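Long-range contact in NADP-dependent 2-hydroxyacid dehydrogenase (Rhizobium etli, PDB 4XCV), which probably catalyses the NADPH-dependent interconversion of 2-oxoacids and 2-hydroxyacids, as a member of the D-isomer-specific 2-hydroxyacid dehydrogenase family: residues Phe164-Thr172 / Val179-Phe190. Numbering follows the deposited sequence.
Sequences FNVIGWSRT and VETFDAGELDRF. With NDP (NADPH dihydro-nicotinamide-adenine-dinucleotide phosphate), chain B.
Trp-169 lies between Leu-187 and the NADPH adenine. CD1 of Leu-187 sits over one face of the Trp-169 indole, 4.2 Å from the centroid of its six-membered ring; on the opposite face, adenine C2A comes within 3.3 Å of Trp-169 CZ3. Nearby, Thr-172 N hydrogen-bonds O1X of the 2'-phosphate (2.9 Å), consistent with NADP use. With CG anti to the backbone N (chi1 178°), the indole reaches along the turn after strand 180-182. There Trp-169 NE1 donates to Ala-184 O (3.1 Å), which lies near the indole plane, in a bent bond (144°) that meets the oxygen from above its carbonyl plane; Leu-187 N reaches it from that same face. At the root of the side chain, Trp-169 CB stands 3.5 Å above the centre of the Phe-190 ring, a CH-pi contact. A leucine at Trp-169 would probably leave the C2A edge of the adenine without the indole face it rests on, and Ala-184 O without its indole donor. Parallel strand pairing brings Trp-169 alongside the turn at Ala-184: Gly-168 N donates to Glu-180 O (2.9 Å), and Phe-182 N to Gly-168 O. In this Rossmann-type sheet, strand 180-182 is outermost and strand 165-169 pairs on its other side with strand 142-146, whose Met-146 touches Trp-169, Leu-187 and Phe-190.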
ATOM      1  N   PHE A 164       3.655  -9.282  -4.714  1.00 10.17           N
ATOM      2  CA  PHE A 164       3.826  -9.141  -6.165  1.00 10.32           C
ATOM      3  C   PHE A 164       4.928 -10.041  -6.666  1.00 10.85           C
ATOM      4  O   PHE A 164       5.897 -10.297  -5.970  1.00 11.44           O
ATOM      5  CB  PHE A 164       4.188  -7.704  -6.521  1.00 10.04           C
ATOM      6  CG  PHE A 164       3.053  -6.737  -6.389  1.00 10.28           C
ATOM      7  CD1 PHE A 164       2.083  -6.645  -7.388  1.00 10.30           C
ATOM      8  CD2 PHE A 164       2.949  -5.916  -5.275  1.00 10.36           C
ATOM      9  CE1 PHE A 164       1.063  -5.733  -7.297  1.00 10.82           C
ATOM     10  CE2 PHE A 164       1.903  -5.025  -5.147  1.00 10.40           C
ATOM     11  CZ  PHE A 164       0.966  -4.934  -6.171  1.00 10.63           C
ATOM     12  N   ASN A 165       4.799 -10.480  -7.911  1.00 10.96           N
ATOM     13  CA  ASN A 165       5.982 -10.989  -8.627  1.00 11.52           C
ATOM     14  C   ASN A 165       6.749  -9.731  -9.030  1.00 10.82           C
ATOM     15  O   ASN A 165       6.142  -8.770  -9.465  1.00 11.40           O
ATOM     16  CB  ASN A 165       5.562 -11.822  -9.846  1.00 12.67           C
ATOM     17  CG  ASN A 165       6.732 -12.483 -10.495  1.00 14.10           C
ATOM     18  OD1 ASN A 165       7.503 -13.168  -9.831  1.00 15.95           O
ATOM     19  ND2 ASN A 165       6.907 -12.258 -11.765  1.00 14.72           N
ATOM     20  N   VAL A 166       8.061  -9.721  -8.834  1.00 10.74           N
ATOM     21  CA  VAL A 166       8.859  -8.559  -9.145  1.00 10.47           C
ATOM     22  C   VAL A 166      10.046  -8.961  -9.986  1.00 10.62           C
ATOM     23  O   VAL A 166      10.696  -9.943  -9.706  1.00 11.40           O
ATOM     24  CB  VAL A 166       9.344  -7.855  -7.852  1.00 10.41           C
ATOM     25  CG1 VAL A 166      10.128  -6.592  -8.188  1.00 10.84           C
ATOM     26  CG2 VAL A 166       8.170  -7.545  -6.915  1.00 10.70           C
ATOM     27  N   ILE A 167      10.322  -8.152 -11.002  1.00  9.87           N
ATOM     28  CA  ILE A 167      11.529  -8.295 -11.821  1.00 10.25           C
ATOM     29  C   ILE A 167      12.203  -6.924 -11.870  1.00  9.77           C
ATOM     30  O   ILE A 167      11.560  -5.907 -11.592  1.00  9.97           O
ATOM     31  CB  ILE A 167      11.234  -8.851 -13.219  1.00 10.91           C
ATOM     32  CG1 ILE A 167      10.320  -7.936 -14.025  1.00 11.21           C
ATOM     33  CG2 ILE A 167      10.626 -10.226 -13.079  1.00 11.57           C
ATOM     34  CD1 ILE A 167      10.016  -8.391 -15.450  1.00 11.88           C
ATOM     35  N   GLY A 168      13.501  -6.883 -12.199  1.00  9.92           N
ATOM     36  CA  GLY A 168      14.217  -5.613 -12.239  1.00  9.72           C
ATOM     37  C   GLY A 168      15.103  -5.454 -13.435  1.00  9.72           C
ATOM     38  O   GLY A 168      15.529  -6.417 -14.080  1.00 10.32           O
ATOM     39  N   TRP A 169      15.383  -4.188 -13.724  1.00  9.65           N
ATOM     40  CA  TRP A 169      16.197  -3.816 -14.858  1.00 10.12           C
ATOM     41  C   TRP A 169      17.123  -2.675 -14.407  1.00  9.95           C
ATOM     42  O   TRP A 169      16.704  -1.740 -13.741  1.00  9.99           O
ATOM     43  CB  TRP A 169      15.285  -3.367 -16.000  1.00 10.70           C
ATOM     44  CG  TRP A 169      15.986  -2.897 -17.253  1.00 11.62           C
ATOM     45  CD1 TRP A 169      16.438  -3.697 -18.274  1.00 12.67           C
ATOM     46  CD2 TRP A 169      16.267  -1.557 -17.662  1.00 11.90           C
ATOM     47  NE1 TRP A 169      16.942  -2.928 -19.296  1.00 13.81           N
ATOM     48  CE2 TRP A 169      16.847  -1.610 -18.944  1.00 12.82           C
ATOM     49  CE3 TRP A 169      16.044  -0.299 -17.112  1.00 11.83           C
ATOM     50  CZ2 TRP A 169      17.202  -0.468 -19.668  1.00 13.09           C
ATOM     51  CZ3 TRP A 169      16.377   0.809 -17.837  1.00 12.53           C
ATOM     52  CH2 TRP A 169      16.949   0.734 -19.088  1.00 12.79           C
ATOM     53  N   SER A 170      18.381  -2.786 -14.793  1.00 10.01           N
ATOM     54  CA  SER A 170      19.382  -1.744 -14.483  1.00 10.30           C
ATOM     55  C   SER A 170      20.482  -1.813 -15.485  1.00 10.94           C
ATOM     56  O   SER A 170      20.521  -2.702 -16.319  1.00 11.09           O
ATOM     57  CB  SER A 170      19.891  -1.888 -13.062  1.00 10.28           C
ATOM     58  OG  SER A 170      20.401  -3.165 -12.780  1.00 10.57           O
ATOM     59  N   ARG A 171      21.381  -0.841 -15.449  1.00 11.29           N
ATOM     60  CA  ARG A 171      22.408  -0.743 -16.482  1.00 12.59           C
ATOM     61  C   ARG A 171      23.323  -1.957 -16.457  1.00 12.84           C
ATOM     62  O   ARG A 171      23.658  -2.554 -17.522  1.00 13.49           O
ATOM     63  CB  ARG A 171      23.184   0.590 -16.290  1.00 13.92           C
ATOM     64  CG  ARG A 171      23.990   1.001 -17.484  1.00 15.77           C
ATOM     65  CD  ARG A 171      24.487   2.452 -17.351  1.00 16.63           C
ATOM     66  NE  ARG A 171      25.408   2.649 -16.220  1.00 17.27           N
ATOM     67  CZ  ARG A 171      26.724   2.476 -16.214  1.00 19.80           C
ATOM     68  NH1 ARG A 171      27.368   2.094 -17.306  1.00 20.21           N
ATOM     69  NH2 ARG A 171      27.419   2.680 -15.090  1.00 19.99           N
ATOM     70  N   THR A 172      23.759  -2.326 -15.276  1.00 12.88           N
ATOM     71  CA  THR A 172      24.443  -3.583 -14.998  1.00 13.53           C
ATOM     72  C   THR A 172      23.518  -4.475 -14.227  1.00 13.41           C
ATOM     73  O   THR A 172      22.931  -4.065 -13.228  1.00 12.88           O
ATOM     74  CB  THR A 172      25.733  -3.324 -14.187  1.00 14.35           C
ATOM     75  OG1 THR A 172      26.612  -2.543 -14.990  1.00 15.35           O
ATOM     76  CG2 THR A 172      26.431  -4.598 -13.850  1.00 15.06           C
ATOM     77  N   VAL A 179      14.243 -12.525  -7.398  1.00 19.91           N
ATOM     78  CA  VAL A 179      13.859 -11.505  -8.322  1.00 17.93           C
ATOM     79  C   VAL A 179      14.691 -11.678  -9.572  1.00 16.64           C
ATOM     80  O   VAL A 179      15.913 -11.592  -9.524  1.00 18.50           O
ATOM     81  CB  VAL A 179      14.114 -10.107  -7.708  1.00 16.64           C
ATOM     82  CG1 VAL A 179      13.805  -9.013  -8.684  1.00 15.13           C
ATOM     83  CG2 VAL A 179      13.282  -9.931  -6.434  1.00 17.27           C
ATOM     84  N   GLU A 180      14.027 -11.959 -10.686  0.50 16.18           N
ATOM     85  CA  GLU A 180      14.717 -12.034 -11.976  1.00 15.58           C
ATOM     86  C   GLU A 180      15.208 -10.613 -12.289  0.50 14.15           C
ATOM     87  O   GLU A 180      14.467  -9.644 -12.109  0.50 13.20           O
ATOM     88  CB  GLU A 180      13.773 -12.510 -13.063  0.50 16.90           C
ATOM     89  CG  GLU A 180      13.292 -13.949 -12.956  0.50 18.64           C
ATOM     90  CD  GLU A 180      12.523 -14.342 -14.203  0.50 19.69           C
ATOM     91  OE1 GLU A 180      11.280 -14.116 -14.278  0.50 22.11           O
ATOM     92  OE2 GLU A 180      13.176 -14.863 -15.133  0.50 22.02           O
ATOM     93  N   THR A 181      16.470 -10.501 -12.702  1.00 13.45           N
ATOM     94  CA  THR A 181      17.067  -9.194 -13.004  1.00 12.70           C
ATOM     95  C   THR A 181      17.746  -9.223 -14.349  1.00 12.35           C
ATOM     96  O   THR A 181      18.341 -10.235 -14.750  1.00 12.39           O
ATOM     97  CB  THR A 181      18.087  -8.795 -11.920  1.00 13.21           C
ATOM     98  OG1 THR A 181      19.018  -9.842 -11.736  1.00 14.99           O
ATOM     99  CG2 THR A 181      17.371  -8.432 -10.609  1.00 12.91           C
ATOM    100  N   PHE A 182      17.647  -8.101 -15.030  1.00 11.50           N
ATOM    101  CA  PHE A 182      18.050  -7.961 -16.427  1.00 12.08           C
ATOM    102  C   PHE A 182      19.057  -6.841 -16.622  1.00 11.93           C
ATOM    103  O   PHE A 182      19.026  -5.831 -15.909  1.00 11.44           O
ATOM    104  CB  PHE A 182      16.778  -7.684 -17.254  1.00 12.40           C
ATOM    105  CG  PHE A 182      15.839  -8.854 -17.297  1.00 13.41           C
ATOM    106  CD1 PHE A 182      16.031  -9.873 -18.208  1.00 14.64           C
ATOM    107  CD2 PHE A 182      14.874  -8.980 -16.335  1.00 13.47           C
ATOM    108  CE1 PHE A 182      15.248 -11.008 -18.190  1.00 15.50           C
ATOM    109  CE2 PHE A 182      14.047 -10.104 -16.312  1.00 14.73           C
ATOM    110  CZ  PHE A 182      14.221 -11.097 -17.254  1.00 15.46           C
ATOM    111  N   ASP A 183      19.927  -7.035 -17.611  1.00 12.72           N
ATOM    112  CA  ASP A 183      20.894  -6.039 -18.052  1.00 13.25           C
ATOM    113  C   ASP A 183      20.239  -4.996 -18.989  1.00 13.57           C
ATOM    114  O   ASP A 183      19.195  -5.232 -19.523  1.00 13.06           O
ATOM    115  CB  ASP A 183      22.049  -6.780 -18.754  1.00 14.37           C
ATOM    116  CG  ASP A 183      22.848  -5.916 -19.628  0.50 15.33           C
ATOM    117  OD1 ASP A 183      23.831  -5.353 -19.118  0.50 16.17           O
ATOM    118  OD2 ASP A 183      22.456  -5.759 -20.833  0.50 16.56           O
ATOM    119  N   ALA A 184      20.938  -3.873 -19.177  1.00 14.62           N
ATOM    120  CA  ALA A 184      20.516  -2.761 -20.062  1.00 15.32           C
ATOM    121  C   ALA A 184      19.909  -3.256 -21.403  1.00 14.59           C
ATOM    122  O   ALA A 184      18.784  -2.909 -21.744  1.00 14.21           O
ATOM    123  CB  ALA A 184      21.696  -1.815 -20.345  1.00 16.25           C
ATOM    124  N   GLY A 185      20.657  -4.089 -22.077  1.00 14.57           N
ATOM    125  CA  GLY A 185      20.327  -4.539 -23.397  1.00 14.73           C
ATOM    126  C   GLY A 185      19.132  -5.438 -23.467  1.00 14.68           C
ATOM    127  O   GLY A 185      18.619  -5.664 -24.568  1.00 15.90           O
ATOM    128  N   GLU A 186      18.656  -5.951 -22.333  1.00 14.10           N
ATOM    129  CA  GLU A 186      17.528  -6.843 -22.281  1.00 14.29           C
ATOM    130  C   GLU A 186      16.209  -6.130 -22.046  1.00 14.32           C
ATOM    131  O   GLU A 186      15.193  -6.738 -21.612  1.00 14.14           O
ATOM    132  CB  GLU A 186      17.753  -7.890 -21.180  1.00 13.96           C
ATOM    133  CG  GLU A 186      19.029  -8.672 -21.366  1.00 14.52           C
ATOM    134  CD  GLU A 186      19.197  -9.719 -20.300  1.00 14.50           C
ATOM    135  OE1 GLU A 186      19.509  -9.401 -19.136  1.00 13.73           O
ATOM    136  OE2 GLU A 186      19.046 -10.910 -20.663  1.00 15.99           O
ATOM    137  N   LEU A 187      16.192  -4.814 -22.300  1.00 14.77           N
ATOM    138  CA  LEU A 187      15.007  -4.003 -22.070  1.00 15.43           C
ATOM    139  C   LEU A 187      13.742  -4.578 -22.694  1.00 16.22           C
ATOM    140  O   LEU A 187      12.703  -4.679 -22.045  1.00 16.09           O
ATOM    141  CB  LEU A 187      15.314  -2.595 -22.610  1.00 16.39           C
ATOM    142  CG  LEU A 187      14.122  -1.625 -22.553  1.00 17.34           C
ATOM    143  CD1 LEU A 187      13.677  -1.365 -21.157  1.00 16.92           C
ATOM    144  CD2 LEU A 187      14.519  -0.330 -23.259  1.00 18.35           C
ATOM    145  N   ASP A 188      13.782  -4.974 -23.959  1.00 16.84           N
ATOM    146  CA  ASP A 188      12.551  -5.432 -24.607  1.00 17.67           C
ATOM    147  C   ASP A 188      11.967  -6.691 -23.951  1.00 17.61           C
ATOM    148  O   ASP A 188      10.741  -6.833 -23.757  1.00 17.15           O
ATOM    149  CB  ASP A 188      12.728  -5.659 -26.121  1.00 20.11           C
ATOM    150  CG  ASP A 188      12.985  -4.374 -26.891  1.00 21.91           C
ATOM    151  OD1 ASP A 188      12.941  -3.290 -26.302  1.00 24.01           O
ATOM    152  OD2 ASP A 188      13.256  -4.491 -28.122  1.00 26.12           O
ATOM    153  N   ARG A 189      12.835  -7.627 -23.579  1.00 16.88           N
ATOM    154  CA  ARG A 189      12.390  -8.808 -22.892  1.00 17.20           C
ATOM    155  C   ARG A 189      11.763  -8.470 -21.541  1.00 16.00           C
ATOM    156  O   ARG A 189      10.760  -9.061 -21.138  1.00 15.88           O
ATOM    157  CB  ARG A 189      13.598  -9.726 -22.692  1.00 18.60           C
ATOM    158  CG  ARG A 189      13.270 -10.975 -21.991  1.00 20.00           C
ATOM    159  CD  ARG A 189      14.522 -11.802 -21.891  1.00 21.54           C
ATOM    160  NE  ARG A 189      14.216 -12.943 -21.092  1.00 23.19           N
ATOM    161  CZ  ARG A 189      15.100 -13.824 -20.718  1.00 23.31           C
ATOM    162  NH1 ARG A 189      16.364 -13.684 -21.085  1.00 23.18           N
ATOM    163  NH2 ARG A 189      14.703 -14.831 -19.951  1.00 24.52           N
ATOM    164  N   PHE A 190      12.411  -7.578 -20.818  1.00 14.46           N
ATOM    165  CA  PHE A 190      11.935  -7.153 -19.506  1.00 13.65           C
ATOM    166  C   PHE A 190      10.583  -6.484 -19.660  1.00 13.17           C
ATOM    167  O   PHE A 190       9.666  -6.801 -18.911  1.00 12.41           O
ATOM    168  CB  PHE A 190      12.969  -6.206 -18.894  1.00 13.35           C
ATOM    169  CG  PHE A 190      12.471  -5.357 -17.756  1.00 12.96           C
ATOM    170  CD1 PHE A 190      12.526  -5.791 -16.427  1.00 13.14           C
ATOM    171  CD2 PHE A 190      11.950  -4.077 -17.998  1.00 13.22           C
ATOM    172  CE1 PHE A 190      12.079  -4.942 -15.412  1.00 12.57           C
ATOM    173  CE2 PHE A 190      11.521  -3.262 -16.976  1.00 13.48           C
ATOM    174  CZ  PHE A 190      11.580  -3.704 -15.694  1.00 13.23           C
TER
HETATM  175  PA  NDP B 401      20.909   5.290  -7.773  1.00 10.13           P
HETATM  176  O1A NDP B 401      21.188   4.619  -6.465  1.00 10.59           O
HETATM  177  O2A NDP B 401      21.990   6.086  -8.476  1.00 11.81           O
HETATM  178  O5B NDP B 401      20.360   4.157  -8.761  1.00  9.86           O
HETATM  179  C5B NDP B 401      20.148   4.478 -10.139  1.00 10.21           C
HETATM  180  C4B NDP B 401      19.713   3.207 -10.829  1.00  9.66           C
HETATM  181  O4B NDP B 401      19.370   3.536 -12.172  1.00  9.81           O
HETATM  182  C3B NDP B 401      20.812   2.171 -10.866  1.00  9.27           C
HETATM  183  O3B NDP B 401      20.258   0.850 -10.709  1.00  9.61           O
HETATM  184  C2B NDP B 401      21.346   2.371 -12.260  1.00  9.45           C
HETATM  185  O2B NDP B 401      21.974   1.203 -12.855  1.00 10.19           O
HETATM  186  C1B NDP B 401      20.063   2.680 -13.029  1.00  9.23           C
HETATM  187  N9A NDP B 401      20.303   3.335 -14.316  1.00  9.95           N
HETATM  188  C8A NDP B 401      20.909   4.528 -14.479  1.00 10.27           C
HETATM  189  N7A NDP B 401      21.054   4.773 -15.818  1.00 10.85           N
HETATM  190  C5A NDP B 401      20.558   3.676 -16.466  1.00 10.80           C
HETATM  191  C6A NDP B 401      20.489   3.300 -17.807  1.00 11.96           C
HETATM  192  N6A NDP B 401      20.892   4.118 -18.781  1.00 14.36           N
HETATM  193  N1A NDP B 401      19.956   2.108 -18.099  1.00 12.10           N
HETATM  194  C2A NDP B 401      19.514   1.287 -17.121  1.00 11.26           C
HETATM  195  N3A NDP B 401      19.558   1.572 -15.809  1.00 10.68           N
HETATM  196  C4A NDP B 401      20.085   2.785 -15.531  1.00 10.42           C
HETATM  197  O3  NDP B 401      19.646   6.276  -7.632  1.00 10.10           O
HETATM  198  PN  NDP B 401      18.449   6.254  -6.559  1.00 10.01           P
HETATM  199  O1N NDP B 401      17.860   4.883  -6.588  1.00  9.85           O
HETATM  200  O2N NDP B 401      18.895   6.738  -5.263  1.00 11.10           O
HETATM  201  O5D NDP B 401      17.487   7.345  -7.169  1.00 10.24           O
HETATM  202  C5D NDP B 401      16.996   7.222  -8.511  1.00 10.87           C
HETATM  203  C4D NDP B 401      16.465   8.601  -8.921  1.00 11.16           C
HETATM  204  O4D NDP B 401      15.266   8.892  -8.217  1.00 10.95           O
HETATM  205  C3D NDP B 401      17.358   9.765  -8.594  1.00 12.09           C
HETATM  206  O3D NDP B 401      18.372   9.950  -9.597  1.00 14.52           O
HETATM  207  C2D NDP B 401      16.402  10.944  -8.506  1.00 12.13           C
HETATM  208  O2D NDP B 401      16.359  11.625  -9.784  1.00 16.05           O
HETATM  209  C1D NDP B 401      15.059  10.310  -8.287  1.00 10.88           C
HETATM  210  N1N NDP B 401      14.368  10.686  -7.051  1.00 10.24           N
HETATM  211  C2N NDP B 401      13.076  11.145  -7.089  1.00 11.17           C
HETATM  212  C3N NDP B 401      12.450  11.594  -5.976  1.00 12.05           C
HETATM  213  C7N NDP B 401      11.082  12.040  -5.979  1.00 14.49           C
HETATM  214  O7N NDP B 401      10.724  12.762  -5.018  1.00 21.82           O
HETATM  215  N7N NDP B 401      10.204  11.707  -6.907  1.00 12.74           N
HETATM  216  C4N NDP B 401      13.133  11.523  -4.666  1.00 11.78           C
HETATM  217  C5N NDP B 401      14.480  10.986  -4.747  1.00 11.23           C
HETATM  218  C6N NDP B 401      15.084  10.618  -5.855  1.00 11.02           C
HETATM  219  P2B NDP B 401      23.262   0.531 -12.133  1.00 10.69           P
HETATM  220  O1X NDP B 401      23.789  -0.448 -13.131  1.00 12.16           O
HETATM  221  O2X NDP B 401      24.215   1.678 -11.842  1.00 12.34           O
HETATM  222  O3X NDP B 401      22.786  -0.056 -10.868  1.00 12.18           O
HETATM  223  O   HOH W   1      11.175 -12.560 -10.437  1.00 17.54           O
HETATM  224  O   HOH W   2      19.374  -5.764 -13.052  1.00 12.01           O